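Local coordinates for lipoprotein (Streptococcus pneumoniae, PDB 3CX3) that binds zinc and probably delivers it to an ABC transporter for uptake at the cell surface, at residues H65-L69 against P119-L123. Sequence-based numbering, arbitrary orientation.
With ZN (zinc ion), chain E.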
ATOM      1  N   HIS A  65       3.114   1.854   8.588  1.00 26.70           N
ATOM      2  CA  HIS A  65       2.947   2.841   7.511  1.00 25.90           C
ATOM      3  C   HIS A  65       2.639   4.221   8.068  1.00 26.63           C
ATOM      4  O   HIS A  65       3.416   5.147   7.848  1.00 24.82           O
ATOM      5  CB  HIS A  65       1.892   2.375   6.494  1.00 25.66           C
ATOM      6  CG  HIS A  65       1.521   3.391   5.447  1.00 25.38           C
ATOM      7  ND1 HIS A  65       2.396   3.824   4.469  1.00 28.00           N
ATOM      8  CD2 HIS A  65       0.340   4.009   5.185  1.00 23.87           C
ATOM      9  CE1 HIS A  65       1.786   4.701   3.682  1.00 26.71           C
ATOM     10  NE2 HIS A  65       0.532   4.814   4.082  1.00 26.09           N
ATOM     11  N   SER A  66       1.527   4.347   8.807  1.00 28.70           N
ATOM     12  CA  SER A  66       0.949   5.663   9.129  1.00 31.02           C
ATOM     13  C   SER A  66      -0.069   5.625  10.249  1.00 33.63           C
ATOM     14  O   SER A  66      -0.786   4.644  10.410  1.00 35.03           O
ATOM     15  CB  SER A  66       0.257   6.227   7.889  1.00 30.46           C
ATOM     16  OG  SER A  66      -0.463   7.399   8.180  1.00 31.71           O
ATOM     17  N   HIS A  67      -0.180   6.721  10.996  1.00 36.51           N
ATOM     18  CA  HIS A  67      -1.113   6.783  12.110  1.00 38.95           C
ATOM     19  C   HIS A  67      -2.557   6.700  11.615  1.00 39.33           C
ATOM     20  O   HIS A  67      -3.435   6.242  12.338  1.00 40.14           O
ATOM     21  CB  HIS A  67      -0.871   8.040  12.974  1.00 39.85           C
ATOM     22  CG  HIS A  67      -0.954   9.333  12.217  1.00 43.45           C
ATOM     23  ND1 HIS A  67       0.154   9.954  11.679  1.00 45.79           N
ATOM     24  CD2 HIS A  67      -2.012  10.131  11.924  1.00 45.42           C
ATOM     25  CE1 HIS A  67      -0.221  11.066  11.066  1.00 45.87           C
ATOM     26  NE2 HIS A  67      -1.529  11.195  11.197  1.00 46.19           N
ATOM     27  N   THR A  68      -2.773   7.138  10.372  1.00 39.19           N
ATOM     28  CA  THR A  68      -4.058   7.085   9.671  1.00 38.36           C
ATOM     29  C   THR A  68      -4.465   5.691   9.105  1.00 38.33           C
ATOM     30  O   THR A  68      -5.558   5.551   8.500  1.00 38.29           O
ATOM     31  CB  THR A  68      -4.044   8.082   8.500  1.00 38.50           C
ATOM     32  OG1 THR A  68      -3.171   7.606   7.475  1.00 39.01           O
ATOM     33  CG2 THR A  68      -3.543   9.412   8.951  1.00 38.03           C
ATOM     34  N   LEU A  69      -3.607   4.680   9.287  1.00 37.04           N
ATOM     35  CA  LEU A  69      -3.890   3.330   8.806  1.00 36.48           C
ATOM     36  C   LEU A  69      -3.845   2.342   9.986  1.00 37.29           C
ATOM     37  O   LEU A  69      -4.880   1.911  10.517  1.00 36.90           O
ATOM     38  CB  LEU A  69      -2.866   2.920   7.738  1.00 35.34           C
ATOM     39  CG  LEU A  69      -3.263   2.138   6.465  1.00 33.81           C
ATOM     40  CD1 LEU A  69      -2.141   1.126   6.054  1.00 25.95           C
ATOM     41  CD2 LEU A  69      -4.672   1.471   6.539  1.00 28.75           C
ATOM     42  N   PRO A 119      -4.626   6.908   3.023  1.00 33.56           N
ATOM     43  CA  PRO A 119      -3.292   6.418   3.356  1.00 32.74           C
ATOM     44  C   PRO A 119      -2.496   5.802   2.205  1.00 31.90           C
ATOM     45  O   PRO A 119      -1.333   5.421   2.407  1.00 31.37           O
ATOM     46  CB  PRO A 119      -3.593   5.307   4.373  1.00 33.56           C
ATOM     47  CG  PRO A 119      -4.937   4.752   3.955  1.00 33.12           C
ATOM     48  CD  PRO A 119      -5.685   5.936   3.386  1.00 33.21           C
ATOM     49  N   HIS A 120      -3.111   5.711   1.021  1.00 31.05           N
ATOM     50  CA  HIS A 120      -2.761   4.692   0.004  1.00 29.56           C
ATOM     51  C   HIS A 120      -1.639   5.123  -0.909  1.00 29.80           C
ATOM     52  O   HIS A 120      -1.504   4.693  -2.065  1.00 29.36           O
ATOM     53  CB  HIS A 120      -3.958   4.368  -0.840  1.00 28.76           C
ATOM     54  CG  HIS A 120      -4.866   3.358  -0.243  1.00 26.25           C
ATOM     55  ND1 HIS A 120      -6.056   3.708   0.360  1.00 22.22           N
ATOM     56  CD2 HIS A 120      -4.799   1.995  -0.210  1.00 25.15           C
ATOM     57  CE1 HIS A 120      -6.680   2.600   0.751  1.00 26.18           C
ATOM     58  NE2 HIS A 120      -5.936   1.548   0.421  1.00 22.82           N
ATOM     59  N   THR A 121      -0.822   5.968  -0.337  1.00 30.37           N
ATOM     60  CA  THR A 121       0.398   6.445  -0.907  1.00 31.67           C
ATOM     61  C   THR A 121       1.190   5.399  -1.711  1.00 33.24           C
ATOM     62  O   THR A 121       1.384   5.563  -2.912  1.00 34.12           O
ATOM     63  CB  THR A 121       1.145   7.070   0.246  1.00 31.56           C
ATOM     64  OG1 THR A 121       1.028   8.506   0.159  1.00 29.85           O
ATOM     65  CG2 THR A 121       2.550   6.591   0.337  1.00 31.60           C
ATOM     66  N   TRP A 122       1.576   4.298  -1.066  1.00 33.51           N
ATOM     67  CA  TRP A 122       2.586   3.394  -1.580  1.00 33.55           C
ATOM     68  C   TRP A 122       2.459   3.016  -3.057  1.00 34.70           C
ATOM     69  O   TRP A 122       3.422   2.528  -3.647  1.00 35.75           O
ATOM     70  CB  TRP A 122       2.656   2.144  -0.695  1.00 33.75           C
ATOM     71  CG  TRP A 122       1.387   1.328  -0.625  1.00 30.19           C
ATOM     72  CD1 TRP A 122       1.053   0.298  -1.424  1.00 28.02           C
ATOM     73  CD2 TRP A 122       0.312   1.463   0.329  1.00 27.43           C
ATOM     74  NE1 TRP A 122      -0.170  -0.227  -1.061  1.00 27.97           N
ATOM     75  CE2 TRP A 122      -0.645   0.463   0.021  1.00 26.56           C
ATOM     76  CE3 TRP A 122       0.068   2.327   1.410  1.00 26.12           C
ATOM     77  CZ2 TRP A 122      -1.836   0.299   0.752  1.00 25.99           C
ATOM     78  CZ3 TRP A 122      -1.122   2.173   2.144  1.00 25.91           C
ATOM     79  CH2 TRP A 122      -2.057   1.160   1.810  1.00 27.03           C
ATOM     80  N   LEU A 123       1.288   3.282  -3.642  1.00 35.35           N
ATOM     81  CA  LEU A 123       0.919   2.894  -5.015  1.00 35.04           C
ATOM     82  C   LEU A 123       1.316   3.924  -6.040  1.00 35.88           C
ATOM     83  O   LEU A 123       1.168   3.731  -7.246  1.00 35.53           O
ATOM     84  CB  LEU A 123      -0.588   2.676  -5.109  1.00 34.59           C
ATOM     85  CG  LEU A 123      -1.088   1.376  -4.466  1.00 34.44           C
ATOM     86  CD1 LEU A 123      -2.617   1.309  -4.567  1.00 33.11           C
ATOM     87  CD2 LEU A 123      -0.410   0.113  -5.080  1.00 30.27           C
TER
HETATM   88 ZN    ZN E 314      -6.777  -0.166   1.138  1.00 36.87          ZN
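A buried loop-to-loop contact, built round one histidine, joins the turn that leaves strand 61-64 to the zinc-bearing loop just ahead of helix 125-142. The imidazole of His65 donates a short hydrogen bond from NE2 to the carbonyl of Pro119, 2.6 Å from NE2 to O, while ND1 on the other side of the ring is held by Glu131 of helix 125-142, so both ring nitrogens are satisfied. Trp122 then brings the edge of its six-membered ring against the face of His65 in a T-shaped stack, with centroids 5.0 Å apart and planes at 89°; the indole NE1 is hydrogen-bonded to the carbonyl of Pro257. The methyl of Thr121 comes up to the edge of the imidazole, CG2 lying 3.9 Å from CE1 of His65. The fold is that of the two-lobed metal-binding receptors of ABC transporters: each of two four-stranded parallel sheets, the first including strand 61-64, forms the core of one lobe, and the zinc lies in the cleft between them. His120 points its CA-to-CB bond away from 65-69 and binds the ion through NE2 at 2.0 Å from ZN, joined by His44, His184 and Glu259. The contacts fall on Pro119 before this ligand and on Thr121 and Trp122 after it. Beyond the imidazole, Leu69 packs on Pro119 and Trp122, its CG 3.8 Å from CB of Pro119 and its CD1 4.2 Å from CZ3 of Trp122. Residues 66-69 form a type I beta-turn, Leu69 N bonded to Ser66 O at 3.0 Å, with a 2.8 Å hydrogen bond between Ser66 OG and Thr68 OG1.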